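Side-chain contacts in transglutaminase-like domain-containing protein (Streptococcus suis, PDB 4XZ7), which probably acts as a transglutaminase, cross-linking glutamine and lysine side chains, and serves as a virulence factor that counters phagocytosis: residues 13-18 and 23-28; 133-138 and 146-151; 232-237 and 261-266; 289-294 and 314-319. All coordinates share one frame; numbering follows the deposited sequence.

Interaction 1: 13-18 and 23-28; sequences KIEVLN and SKKLKD
Lys25 NZ faces both carboxylate oxygens of Glu15. It lies 3.4 Å from Glu15 OE2, close enough for a salt bridge. Its one hydrogen bond across the contact goes from Lys25 NZ to Glu15 OE1, at 3.5 Å, and it is weak. The ammonium therefore sits almost evenly before the two oxygens, and the pairing is more one of charges than of a single directed bond. The side chains meet at about a right angle. Glu15 leaves strand 14-17 with CG beside its backbone N (chi1 -58°) and runs extended to the carboxylate. Lys25 comes across from helix 19-29. A bend at chi2 (-128°) is followed by a straight run that carries the amine over to the strand. On the way the lysine passes Leu17, whose CD1 lies 4.2 Å from Lys25 CE. Leu17 and Glu15 are two residues apart on the strand and point to the same side, toward the helix. One gives the lysine an apolar neighbour for its methylene end, the other a charge for its tip. The contact lies where strand 14-17 runs through Asn18 straight into helix 19-29. Asn18 sits at the N-cap of the helix, and its OD1 takes the backbone N of Ala21. Leu17 also touches Val67 of the neighbouring antiparallel strand 63-68. Lys25 touches Val72 as well. The contact lies at the surface, with long polar distances. This implies a modest electrostatic tie, probably weakened by solvent, in which a loosely directed ion pair is backed by one apolar touch.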
loop_
_atom_site.group_PDB
_atom_site.type_symbol
_atom_site.label_atom_id
_atom_site.label_comp_id
_atom_site.label_asym_id
_atom_site.label_seq_id
_atom_site.Cartn_x
_atom_site.Cartn_y
_atom_site.Cartn_z
ATOM N N LYS B 13 -22.710 -34.334 -12.628
ATOM C CA LYS B 13 -22.111 -33.350 -13.531
ATOM C C LYS B 13 -22.208 -31.921 -12.974
ATOM O O LYS B 13 -23.169 -31.564 -12.292
ATOM C CB LYS B 13 -22.771 -33.425 -14.913
ATOM N N ILE B 14 -21.197 -31.114 -13.266
ATOM C CA ILE B 14 -21.183 -29.707 -12.881
ATOM C C ILE B 14 -20.795 -28.816 -14.060
ATOM O O ILE B 14 -19.671 -28.889 -14.563
ATOM C CB ILE B 14 -20.206 -29.449 -11.734
ATOM C CG1 ILE B 14 -20.658 -30.189 -10.471
ATOM C CG2 ILE B 14 -20.085 -27.954 -11.470
ATOM C CD1 ILE B 14 -19.886 -29.794 -9.243
ATOM N N GLU B 15 -21.731 -27.983 -14.508
ATOM C CA GLU B 15 -21.434 -26.986 -15.525
ATOM C C GLU B 15 -21.039 -25.696 -14.860
ATOM O O GLU B 15 -21.594 -25.319 -13.818
ATOM C CB GLU B 15 -22.633 -26.732 -16.443
ATOM C CG GLU B 15 -23.154 -27.938 -17.179
ATOM C CD GLU B 15 -24.452 -27.633 -17.899
ATOM O OE1 GLU B 15 -24.435 -26.801 -18.835
ATOM O OE2 GLU B 15 -25.492 -28.208 -17.513
ATOM N N VAL B 16 -20.086 -25.006 -15.476
ATOM C CA VAL B 16 -19.641 -23.709 -15.009
ATOM C C VAL B 16 -20.002 -22.679 -16.074
ATOM O O VAL B 16 -19.457 -22.711 -17.175
ATOM C CB VAL B 16 -18.130 -23.718 -14.726
ATOM C CG1 VAL B 16 -17.662 -22.365 -14.248
ATOM C CG2 VAL B 16 -17.810 -24.788 -13.698
ATOM N N LEU B 17 -20.943 -21.789 -15.756
ATOM C CA LEU B 17 -21.445 -20.815 -16.731
ATOM C C LEU B 17 -21.207 -19.393 -16.261
ATOM O O LEU B 17 -20.963 -19.160 -15.087
ATOM C CB LEU B 17 -22.940 -21.019 -16.982
ATOM C CG LEU B 17 -23.486 -22.413 -17.278
ATOM C CD1 LEU B 17 -24.979 -22.318 -17.506
ATOM C CD2 LEU B 17 -22.815 -23.005 -18.495
ATOM N N ASN B 18 -21.281 -18.425 -17.170
ATOM C CA ASN B 18 -21.201 -17.033 -16.740
ATOM C C ASN B 18 -22.598 -16.475 -16.596
ATOM O O ASN B 18 -23.576 -17.174 -16.871
ATOM C CB ASN B 18 -20.384 -16.181 -17.713
ATOM C CG ASN B 18 -20.915 -16.229 -19.134
ATOM O OD1 ASN B 18 -22.045 -16.658 -19.390
ATOM N ND2 ASN B 18 -20.091 -15.779 -20.075
ATOM N N SER B 23 -28.180 -16.849 -16.492
ATOM C CA SER B 23 -29.404 -16.054 -16.506
ATOM C C SER B 23 -30.435 -16.669 -17.436
ATOM O O SER B 23 -31.611 -16.780 -17.061
ATOM C CB SER B 23 -29.117 -14.612 -16.932
ATOM O OG SER B 23 -30.193 -13.751 -16.596
ATOM N N LYS B 24 -30.004 -17.082 -18.633
ATOM C CA LYS B 24 -30.923 -17.804 -19.525
ATOM C C LYS B 24 -31.567 -19.008 -18.830
ATOM O O LYS B 24 -32.810 -19.184 -18.831
ATOM C CB LYS B 24 -30.213 -18.290 -20.796
ATOM C CG LYS B 24 -29.670 -17.188 -21.692
ATOM C CD LYS B 24 -29.629 -17.644 -23.149
ATOM C CE LYS B 24 -28.570 -16.897 -23.944
ATOM N NZ LYS B 24 -27.202 -17.292 -23.504
ATOM N N LYS B 25 -30.723 -19.848 -18.238
ATOM C CA LYS B 25 -31.245 -21.042 -17.570
ATOM C C LYS B 25 -32.166 -20.680 -16.388
ATOM O O LYS B 25 -33.140 -21.381 -16.083
ATOM C CB LYS B 25 -30.095 -21.930 -17.098
ATOM C CG LYS B 25 -29.234 -22.502 -18.223
ATOM C CD LYS B 25 -29.108 -24.003 -18.076
ATOM C CE LYS B 25 -28.144 -24.585 -19.091
ATOM N NZ LYS B 25 -27.822 -26.005 -18.775
ATOM N N LEU B 26 -31.857 -19.568 -15.735
ATOM C CA LEU B 26 -32.589 -19.133 -14.567
ATOM C C LEU B 26 -33.990 -18.769 -14.996
ATOM O O LEU B 26 -34.971 -19.135 -14.349
ATOM C CB LEU B 26 -31.884 -17.943 -13.916
ATOM C CG LEU B 26 -32.025 -17.778 -12.411
ATOM C CD1 LEU B 26 -31.730 -19.078 -11.703
ATOM C CD2 LEU B 26 -31.085 -16.693 -11.940
ATOM N N LYS B 27 -34.074 -18.062 -16.116
ATOM C CA LYS B 27 -35.361 -17.648 -16.653
ATOM C C LYS B 27 -36.155 -18.849 -17.132
ATOM O O LYS B 27 -37.387 -18.819 -17.148
ATOM C CB LYS B 27 -35.184 -16.648 -17.796
ATOM C CG LYS B 27 -34.615 -15.294 -17.372
ATOM C CD LYS B 27 -34.456 -14.365 -18.579
ATOM C CE LYS B 27 -33.797 -13.062 -18.185
ATOM N NZ LYS B 27 -33.411 -12.290 -19.394
ATOM N N ASP B 28 -35.473 -19.916 -17.525
ATOM C CA ASP B 28 -36.243 -21.098 -17.895
ATOM C C ASP B 28 -36.768 -21.873 -16.690
ATOM O O ASP B 28 -37.930 -22.282 -16.677
ATOM C CB ASP B 28 -35.425 -22.023 -18.787
ATOM C CG ASP B 28 -35.549 -21.658 -20.240
ATOM O OD1 ASP B 28 -34.928 -20.655 -20.649
ATOM O OD2 ASP B 28 -36.286 -22.360 -20.968
#

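Interaction 2: 133-138 and 146-151; sequences NKRQLL and AENSLK
Ala146 meets Arg135 through its carbonyl. Arg135 NH2 donates to Ala146 O at 2.8 Å, with a nearly straight N-H...O angle of 165°. Ala146 O lies in the guanidinium plane, at its edge, and also takes a weak bond from Arg135 NH1 at 3.3 Å. Glu147 comes next and approaches differently. Its chain bends at chi2 (-62°) and brings OE2 over one face of the guanidinium, 3.6 Å from Arg135 NH1. No N-H points at this oxygen, so the salt bridge is one of charges only. A water accepts from Arg135 NH1 at 2.6 Å and donates to Glu147 OE1 at 3.3 Å. Asn148 then offers OD1 to Arg135 NH2 at 3.1 Å. The donor stands above the amide carbonyl plane, not on a lone pair. Asn148 OD1 also accepts from Leu130 N. The arginine, extended from CG to NE, gives further bonds to Leu130 O through NE and to Thr145 O through NH1, which fix its rotation. The guanidinium thus pins helix 132-140 to the extended residues 146-148 that lead into strand 149-152. That strand pairs antiparallel with strand 157-167, while the helix packs on the second subunit, with Leu137 on its Tyr361.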
loop_
_atom_site.group_PDB
_atom_site.type_symbol
_atom_site.label_atom_id
_atom_site.label_comp_id
_atom_site.label_asym_id
_atom_site.label_seq_id
_atom_site.Cartn_x
_atom_site.Cartn_y
_atom_site.Cartn_z
ATOM N N ASN B 133 -0.731 -30.671 9.134
ATOM C CA ASN B 133 0.724 -30.849 8.982
ATOM C C ASN B 133 1.248 -30.045 7.789
ATOM O O ASN B 133 2.281 -29.348 7.879
ATOM C CB ASN B 133 1.105 -32.328 8.805
ATOM C CG ASN B 133 0.905 -33.163 10.080
ATOM O OD1 ASN B 133 0.878 -32.635 11.192
ATOM N ND2 ASN B 133 0.766 -34.484 9.909
ATOM N N LYS B 134 0.544 -30.156 6.667
ATOM C CA LYS B 134 0.956 -29.451 5.463
ATOM C C LYS B 134 0.822 -27.945 5.679
ATOM O O LYS B 134 1.672 -27.174 5.241
ATOM C CB LYS B 134 0.143 -29.883 4.224
ATOM C CG LYS B 134 0.601 -29.118 2.978
ATOM C CD LYS B 134 0.036 -29.594 1.655
ATOM C CE LYS B 134 0.705 -28.810 0.511
ATOM N NZ LYS B 134 0.079 -28.917 -0.860
ATOM N N ARG B 135 -0.244 -27.523 6.341
ATOM C CA ARG B 135 -0.427 -26.095 6.604
ATOM C C ARG B 135 0.648 -25.567 7.570
ATOM O O ARG B 135 1.090 -24.429 7.464
ATOM C CB ARG B 135 -1.827 -25.837 7.146
ATOM C CG ARG B 135 -2.893 -26.100 6.091
ATOM C CD ARG B 135 -4.314 -25.995 6.644
ATOM N NE ARG B 135 -5.284 -26.201 5.569
ATOM C CZ ARG B 135 -5.617 -25.274 4.672
ATOM N NH1 ARG B 135 -5.058 -24.063 4.706
ATOM N NH2 ARG B 135 -6.502 -25.564 3.726
ATOM N N GLN B 136 1.078 -26.409 8.503
ATOM C CA GLN B 136 2.143 -26.029 9.409
ATOM C C GLN B 136 3.446 -25.829 8.616
ATOM O O GLN B 136 4.187 -24.872 8.870
ATOM C CB GLN B 136 2.321 -27.084 10.504
ATOM C CG GLN B 136 3.122 -26.616 11.695
ATOM C CD GLN B 136 2.389 -25.589 12.529
ATOM O OE1 GLN B 136 1.476 -25.930 13.295
ATOM N NE2 GLN B 136 2.795 -24.333 12.414
ATOM N N LEU B 137 3.712 -26.711 7.654
ATOM C CA LEU B 137 4.910 -26.559 6.839
ATOM C C LEU B 137 4.837 -25.312 5.926
ATOM O O LEU B 137 5.852 -24.622 5.693
ATOM C CB LEU B 137 5.141 -27.825 6.007
ATOM C CG LEU B 137 5.595 -29.051 6.800
ATOM C CD1 LEU B 137 5.541 -30.302 5.919
ATOM C CD2 LEU B 137 7.010 -28.836 7.320
ATOM N N LEU B 138 3.640 -25.024 5.418
ATOM C CA LEU B 138 3.461 -23.821 4.605
ATOM C C LEU B 138 3.798 -22.605 5.458
ATOM O O LEU B 138 4.589 -21.740 5.043
ATOM C CB LEU B 138 2.039 -23.719 4.052
ATOM C CG LEU B 138 1.702 -24.616 2.864
ATOM C CD1 LEU B 138 0.203 -24.572 2.600
ATOM C CD2 LEU B 138 2.484 -24.227 1.590
ATOM N N ALA B 146 -5.879 -21.024 1.042
ATOM C CA ALA B 146 -7.232 -20.968 1.576
ATOM C C ALA B 146 -7.541 -22.219 2.400
ATOM O O ALA B 146 -7.038 -23.318 2.127
ATOM C CB ALA B 146 -8.242 -20.800 0.460
ATOM N N GLU B 147 -8.395 -22.031 3.389
ATOM C CA GLU B 147 -8.712 -23.065 4.359
ATOM C C GLU B 147 -9.630 -24.123 3.783
ATOM O O GLU B 147 -10.246 -23.917 2.729
ATOM C CB GLU B 147 -9.353 -22.421 5.585
ATOM C CG GLU B 147 -8.524 -21.242 6.113
ATOM C CD GLU B 147 -7.116 -21.645 6.571
ATOM O OE1 GLU B 147 -6.142 -20.967 6.156
ATOM O OE2 GLU B 147 -6.991 -22.627 7.353
ATOM N N ASN B 148 -9.717 -25.249 4.488
ATOM C CA ASN B 148 -10.616 -26.330 4.108
ATOM C C ASN B 148 -12.053 -25.929 4.342
ATOM O O ASN B 148 -12.360 -25.322 5.355
ATOM C CB ASN B 148 -10.315 -27.590 4.924
ATOM C CG ASN B 148 -8.908 -28.100 4.712
ATOM O OD1 ASN B 148 -8.351 -27.994 3.602
ATOM N ND2 ASN B 148 -8.319 -28.668 5.769
ATOM N N SER B 149 -12.951 -26.275 3.436
ATOM C CA SER B 149 -14.367 -26.117 3.766
ATOM C C SER B 149 -15.213 -26.961 2.858
ATOM O O SER B 149 -14.729 -27.478 1.860
ATOM C CB SER B 149 -14.810 -24.659 3.660
ATOM O OG SER B 149 -14.667 -24.202 2.344
ATOM N N LEU B 150 -16.487 -27.096 3.195
ATOM C CA LEU B 150 -17.371 -27.921 2.394
ATOM C C LEU B 150 -18.768 -27.318 2.426
ATOM O O LEU B 150 -19.090 -26.518 3.309
ATOM C CB LEU B 150 -17.361 -29.384 2.899
ATOM C CG LEU B 150 -17.725 -29.702 4.365
ATOM C CD1 LEU B 150 -19.234 -29.675 4.634
ATOM C CD2 LEU B 150 -17.196 -31.064 4.788
ATOM N N LYS B 151 -19.585 -27.683 1.449
ATOM C CA LYS B 151 -21.005 -27.392 1.509
ATOM C C LYS B 151 -21.747 -28.672 1.206
ATOM O O LYS B 151 -21.479 -29.318 0.175
ATOM C CB LYS B 151 -21.427 -26.327 0.498
ATOM C CG LYS B 151 -20.666 -25.017 0.571
ATOM C CD LYS B 151 -21.270 -24.122 1.583
ATOM C CE LYS B 151 -20.634 -22.738 1.526
ATOM N NZ LYS B 151 -20.723 -22.124 2.899
HETATM O O HOH W 1 -3.497 -22.841 6.434
#

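Interaction 3: 232-237 and 261-266; sequences WEAANK and KAMCVG
The flat groups stand around the contact of Met263 with Ala234 and Ala235, not within it. The side chain of Tyr230 touches both Ala235 and Met263. Its ring also meets the indole of Trp232, with the two planes at about 55°. Tyr247 of helix 245-251 is another neighbour of Met263. The thioether lies against helix 232-239. Met263 SD is 3.5 Å from Ala234 CB and 3.6 Å from the backbone N of Ala235. The methionine CG sits beside its own backbone N, and a turn at chi3 (53°) swings the methyl along the helix. Met263 CE therefore reaches Ala235 CA at 3.8 Å and Ala235 CB at 4.2 Å. The small alanines let the chain come close to the helix backbone. Met263 holds the N-cap position of helix 264-277. The next residue, Cys264, begins that helix and touches His295 of strand 294-302. This is consistent with the cysteine-histidine pair of the transglutaminase-like fold. Helix 232-239 also meets the second subunit: Ala234 packs on Tyr242 of that subunit, and Lys237 makes a cation-pi contact with the same residue. Within the helix, Lys237 NZ folds back to bond Glu233 O at 2.9 Å.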
loop_
_atom_site.group_PDB
_atom_site.type_symbol
_atom_site.label_atom_id
_atom_site.label_comp_id
_atom_site.label_asym_id
_atom_site.label_seq_id
_atom_site.Cartn_x
_atom_site.Cartn_y
_atom_site.Cartn_z
ATOM N N TRP B 232 -5.541 12.054 17.518
ATOM C CA TRP B 232 -4.475 12.061 18.506
ATOM C C TRP B 232 -3.370 11.004 18.245
ATOM O O TRP B 232 -2.176 11.314 18.338
ATOM C CB TRP B 232 -5.087 11.890 19.914
ATOM C CG TRP B 232 -6.060 12.988 20.201
ATOM C CD1 TRP B 232 -7.423 12.884 20.305
ATOM C CD2 TRP B 232 -5.753 14.372 20.354
ATOM N NE1 TRP B 232 -7.980 14.119 20.550
ATOM C CE2 TRP B 232 -6.972 15.051 20.583
ATOM C CE3 TRP B 232 -4.560 15.109 20.349
ATOM C CZ2 TRP B 232 -7.032 16.422 20.782
ATOM C CZ3 TRP B 232 -4.619 16.477 20.556
ATOM C CH2 TRP B 232 -5.842 17.118 20.768
ATOM N N GLU B 233 -3.761 9.778 17.904
ATOM C CA GLU B 233 -2.803 8.690 17.647
ATOM C C GLU B 233 -1.852 8.987 16.490
ATOM O O GLU B 233 -0.628 8.834 16.598
ATOM C CB GLU B 233 -3.554 7.399 17.341
ATOM C CG GLU B 233 -4.328 6.839 18.498
ATOM C CD GLU B 233 -3.596 5.694 19.152
ATOM O OE1 GLU B 233 -3.131 5.867 20.301
ATOM O OE2 GLU B 233 -3.480 4.627 18.508
ATOM N N ALA B 234 -2.419 9.408 15.370
ATOM C CA ALA B 234 -1.603 9.714 14.204
ATOM C C ALA B 234 -0.693 10.911 14.472
ATOM O O ALA B 234 0.442 10.927 14.014
ATOM C CB ALA B 234 -2.477 9.965 12.999
ATOM N N ALA B 235 -1.181 11.912 15.209
ATOM C CA ALA B 235 -0.355 13.089 15.493
ATOM C C ALA B 235 0.827 12.673 16.379
ATOM O O ALA B 235 1.968 13.117 16.194
ATOM C CB ALA B 235 -1.173 14.184 16.169
ATOM N N ASN B 236 0.517 11.813 17.340
ATOM C CA ASN B 236 1.500 11.213 18.222
ATOM C C ASN B 236 2.616 10.529 17.427
ATOM O O ASN B 236 3.798 10.831 17.602
ATOM C CB ASN B 236 0.808 10.216 19.148
ATOM C CG ASN B 236 1.288 10.318 20.571
ATOM O OD1 ASN B 236 0.614 10.902 21.427
ATOM N ND2 ASN B 236 2.466 9.752 20.841
ATOM N N LYS B 237 2.239 9.623 16.534
ATOM C CA LYS B 237 3.243 8.935 15.724
ATOM C C LYS B 237 3.981 9.883 14.778
ATOM O O LYS B 237 5.145 9.667 14.448
ATOM C CB LYS B 237 2.602 7.794 14.929
ATOM C CG LYS B 237 1.777 6.828 15.782
ATOM C CD LYS B 237 2.422 6.477 17.131
ATOM C CE LYS B 237 1.405 5.819 18.095
ATOM N NZ LYS B 237 0.200 6.684 18.351
ATOM N N LYS B 261 -12.254 12.808 10.542
ATOM C CA LYS B 261 -11.168 12.600 11.473
ATOM C C LYS B 261 -9.934 13.110 10.766
ATOM O O LYS B 261 -9.637 12.696 9.637
ATOM C CB LYS B 261 -11.027 11.122 11.843
ATOM C CG LYS B 261 -10.074 10.819 12.988
ATOM C CD LYS B 261 -10.066 9.303 13.232
ATOM C CE LYS B 261 -9.294 8.912 14.468
ATOM N NZ LYS B 261 -9.132 7.439 14.475
ATOM N N ALA B 262 -9.213 14.012 11.417
ATOM C CA ALA B 262 -8.194 14.758 10.695
ATOM C C ALA B 262 -7.119 15.321 11.613
ATOM O O ALA B 262 -7.281 15.358 12.841
ATOM C CB ALA B 262 -8.851 15.891 9.895
ATOM N N MET B 263 -6.030 15.707 11.009
ATOM C CA MET B 263 -4.988 16.451 11.635
ATOM C C MET B 263 -4.883 17.825 11.034
ATOM O O MET B 263 -5.660 18.154 10.212
ATOM C CB MET B 263 -3.685 15.720 11.498
ATOM C CG MET B 263 -3.595 14.616 12.469
ATOM S SD MET B 263 -2.358 13.411 12.173
ATOM C CE MET B 263 -0.883 14.321 11.985
ATOM N N CYS B 264 -3.895 18.579 11.462
ATOM C CA CYS B 264 -3.772 19.986 11.137
ATOM C C CYS B 264 -3.856 20.358 9.651
ATOM O O CYS B 264 -4.551 21.255 9.311
ATOM C CB CYS B 264 -2.556 20.644 11.818
ATOM S SG CYS B 264 -0.936 20.098 11.289
ATOM N N VAL B 265 -3.145 19.646 8.803
ATOM C CA VAL B 265 -3.186 19.910 7.403
ATOM C C VAL B 265 -4.582 19.664 6.878
ATOM O O VAL B 265 -5.065 20.443 6.136
ATOM C CB VAL B 265 -2.130 19.142 6.597
ATOM C CG1 VAL B 265 -2.334 19.357 5.116
ATOM C CG2 VAL B 265 -0.743 19.594 6.990
ATOM N N GLY B 266 -5.227 18.603 7.322
ATOM C CA GLY B 266 -6.605 18.374 6.914
ATOM C C GLY B 266 -7.535 19.519 7.272
ATOM O O GLY B 266 -8.177 20.112 6.403
#

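Interaction 4: 289-294 and 314-319; sequences NAEGVP and FITGNK
Asn289 to Gly292 form a type I beta turn, closed by Gly292 N to Asn289 O at 3.1 Å, and the turn faces the irregular loop around Thr316. It is the tip of the beta hairpin that joins strands 282-288 and 294-302 in the mixed sheet of the transglutaminase-like domain. Gly292 closes the turn with a positive phi (83°). The partner, 314-319, lies in the loop between strands 305-309 and 340-343. Thr316 is the centre of the contact and uses both branches. Its methyl, anti to the backbone N, touches Glu291: Thr316 CG2 is 3.4 Å from Glu291 CG, a tight fit. Its hydroxyl, beside the backbone N, turns to Asn289. Thr316 OG1 and Asn289 ND2 are 3.6 Å apart and make no hydrogen bond. Those two side chains slide past each other in opposite directions. Glu291 is bent at chi2 (-75°), which folds its carboxylate over the threonine methyl and on toward Asn318. No hydrogen bond or salt bridge crosses between the segments, so the touch is one of van der Waals contact at the surface. The turn has a further tie: Arg352 NE bonds Ala290 O. At the far end, Glu291 OE2 rests 3.6 Å from Asn318 CB.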
loop_
_atom_site.group_PDB
_atom_site.type_symbol
_atom_site.label_atom_id
_atom_site.label_comp_id
_atom_site.label_asym_id
_atom_site.label_seq_id
_atom_site.Cartn_x
_atom_site.Cartn_y
_atom_site.Cartn_z
ATOM N N ASN B 289 4.674 24.824 15.947
ATOM C CA ASN B 289 3.985 25.068 17.210
ATOM C C ASN B 289 4.653 26.108 18.059
ATOM O O ASN B 289 5.838 26.375 17.891
ATOM C CB ASN B 289 3.920 23.786 18.049
ATOM C CG ASN B 289 2.526 23.415 18.415
ATOM O OD1 ASN B 289 1.601 24.202 18.216
ATOM N ND2 ASN B 289 2.348 22.213 18.952
ATOM N N ALA B 290 3.902 26.635 19.023
ATOM C CA ALA B 290 4.494 27.425 20.087
ATOM C C ALA B 290 5.304 26.505 21.009
ATOM O O ALA B 290 6.054 26.982 21.857
ATOM C CB ALA B 290 3.422 28.179 20.861
ATOM N N GLU B 291 5.160 25.192 20.825
ATOM C CA GLU B 291 6.000 24.201 21.511
ATOM C C GLU B 291 7.094 23.617 20.608
ATOM O O GLU B 291 7.688 22.596 20.931
ATOM C CB GLU B 291 5.146 23.045 22.053
ATOM C CG GLU B 291 3.960 23.467 22.893
ATOM C CD GLU B 291 4.345 23.931 24.292
ATOM O OE1 GLU B 291 5.126 23.223 24.967
ATOM O OE2 GLU B 291 3.860 25.005 24.723
ATOM N N GLY B 292 7.346 24.240 19.465
ATOM C CA GLY B 292 8.380 23.750 18.573
ATOM C C GLY B 292 8.018 22.613 17.628
ATOM O O GLY B 292 8.843 22.224 16.788
ATOM N N VAL B 293 6.803 22.076 17.723
ATOM C CA VAL B 293 6.463 20.944 16.855
ATOM C C VAL B 293 5.838 21.422 15.536
ATOM O O VAL B 293 5.133 22.434 15.494
ATOM C CB VAL B 293 5.537 19.913 17.580
ATOM C CG1 VAL B 293 5.213 20.358 18.990
ATOM C CG2 VAL B 293 4.272 19.614 16.778
ATOM N N PRO B 294 6.121 20.703 14.439
ATOM C CA PRO B 294 5.654 21.142 13.124
ATOM C C PRO B 294 4.121 21.221 13.062
ATOM O O PRO B 294 3.430 20.334 13.562
ATOM C CB PRO B 294 6.208 20.061 12.178
ATOM C CG PRO B 294 7.365 19.425 12.953
ATOM C CD PRO B 294 6.869 19.435 14.356
ATOM N N PHE B 314 -6.585 23.550 20.132
ATOM C CA PHE B 314 -6.884 22.804 21.363
ATOM C C PHE B 314 -5.837 21.741 21.696
ATOM O O PHE B 314 -5.970 21.009 22.676
ATOM C CB PHE B 314 -8.251 22.123 21.229
ATOM C CG PHE B 314 -8.438 21.429 19.912
ATOM C CD1 PHE B 314 -7.738 20.275 19.617
ATOM C CD2 PHE B 314 -9.291 21.949 18.957
ATOM C CE1 PHE B 314 -7.882 19.660 18.403
ATOM C CE2 PHE B 314 -9.455 21.322 17.735
ATOM C CZ PHE B 314 -8.751 20.190 17.455
ATOM N N ILE B 315 -4.811 21.637 20.867
ATOM C CA ILE B 315 -3.808 20.584 21.022
ATOM C C ILE B 315 -2.899 20.757 22.239
ATOM O O ILE B 315 -2.638 19.808 22.974
ATOM C CB ILE B 315 -2.924 20.509 19.780
ATOM C CG1 ILE B 315 -3.781 20.147 18.577
ATOM C CG2 ILE B 315 -1.784 19.509 19.983
ATOM C CD1 ILE B 315 -3.113 20.391 17.264
ATOM N N THR B 316 -2.431 21.976 22.455
ATOM C CA THR B 316 -1.364 22.203 23.418
ATOM C C THR B 316 -1.865 22.553 24.817
ATOM O O THR B 316 -2.477 23.592 25.014
ATOM C CB THR B 316 -0.431 23.325 22.934
ATOM O OG1 THR B 316 0.106 22.985 21.645
ATOM C CG2 THR B 316 0.694 23.506 23.920
ATOM N N GLY B 317 -1.590 21.683 25.784
ATOM C CA GLY B 317 -1.935 21.943 27.175
ATOM C C GLY B 317 -1.192 23.116 27.808
ATOM O O GLY B 317 -1.660 23.706 28.783
ATOM N N ASN B 318 -0.031 23.464 27.265
ATOM C CA ASN B 318 0.807 24.497 27.881
ATOM C C ASN B 318 0.660 25.864 27.231
ATOM O O ASN B 318 0.659 25.987 26.007
ATOM C CB ASN B 318 2.277 24.065 27.857
ATOM C CG ASN B 318 2.606 23.071 28.959
ATOM O OD1 ASN B 318 3.036 23.454 30.048
ATOM N ND2 ASN B 318 2.392 21.791 28.685
ATOM N N LYS B 319 0.545 26.892 28.065
ATOM C CA LYS B 319 0.307 28.244 27.581
ATOM C C LYS B 319 1.607 29.009 27.391
ATOM O O LYS B 319 2.644 28.633 27.951
ATOM C CB LYS B 319 -0.619 28.986 28.542
#

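Overall arrangement
The four contacts fall into two groups. Interactions 1 and 2 lie in the N-terminal part, their centres 30 Å apart and their nearest atoms about 10 Å apart. Interactions 3 and 4 belong to the transglutaminase-like part, with centres 14 Å apart. These two touch directly: Trp232 of interaction 3 packs on Phe314 and Ile315 of interaction 4. Interaction 3 contains Cys264, which touches His295, probably the active-site pair. Interaction 1 lies on the opposite side of the chain's centre from interactions 3 and 4; its centre is 66 Å from that of interaction 4. Interactions 2 and 3, 41 Å apart between centres, both touch the second subunit of the homodimer.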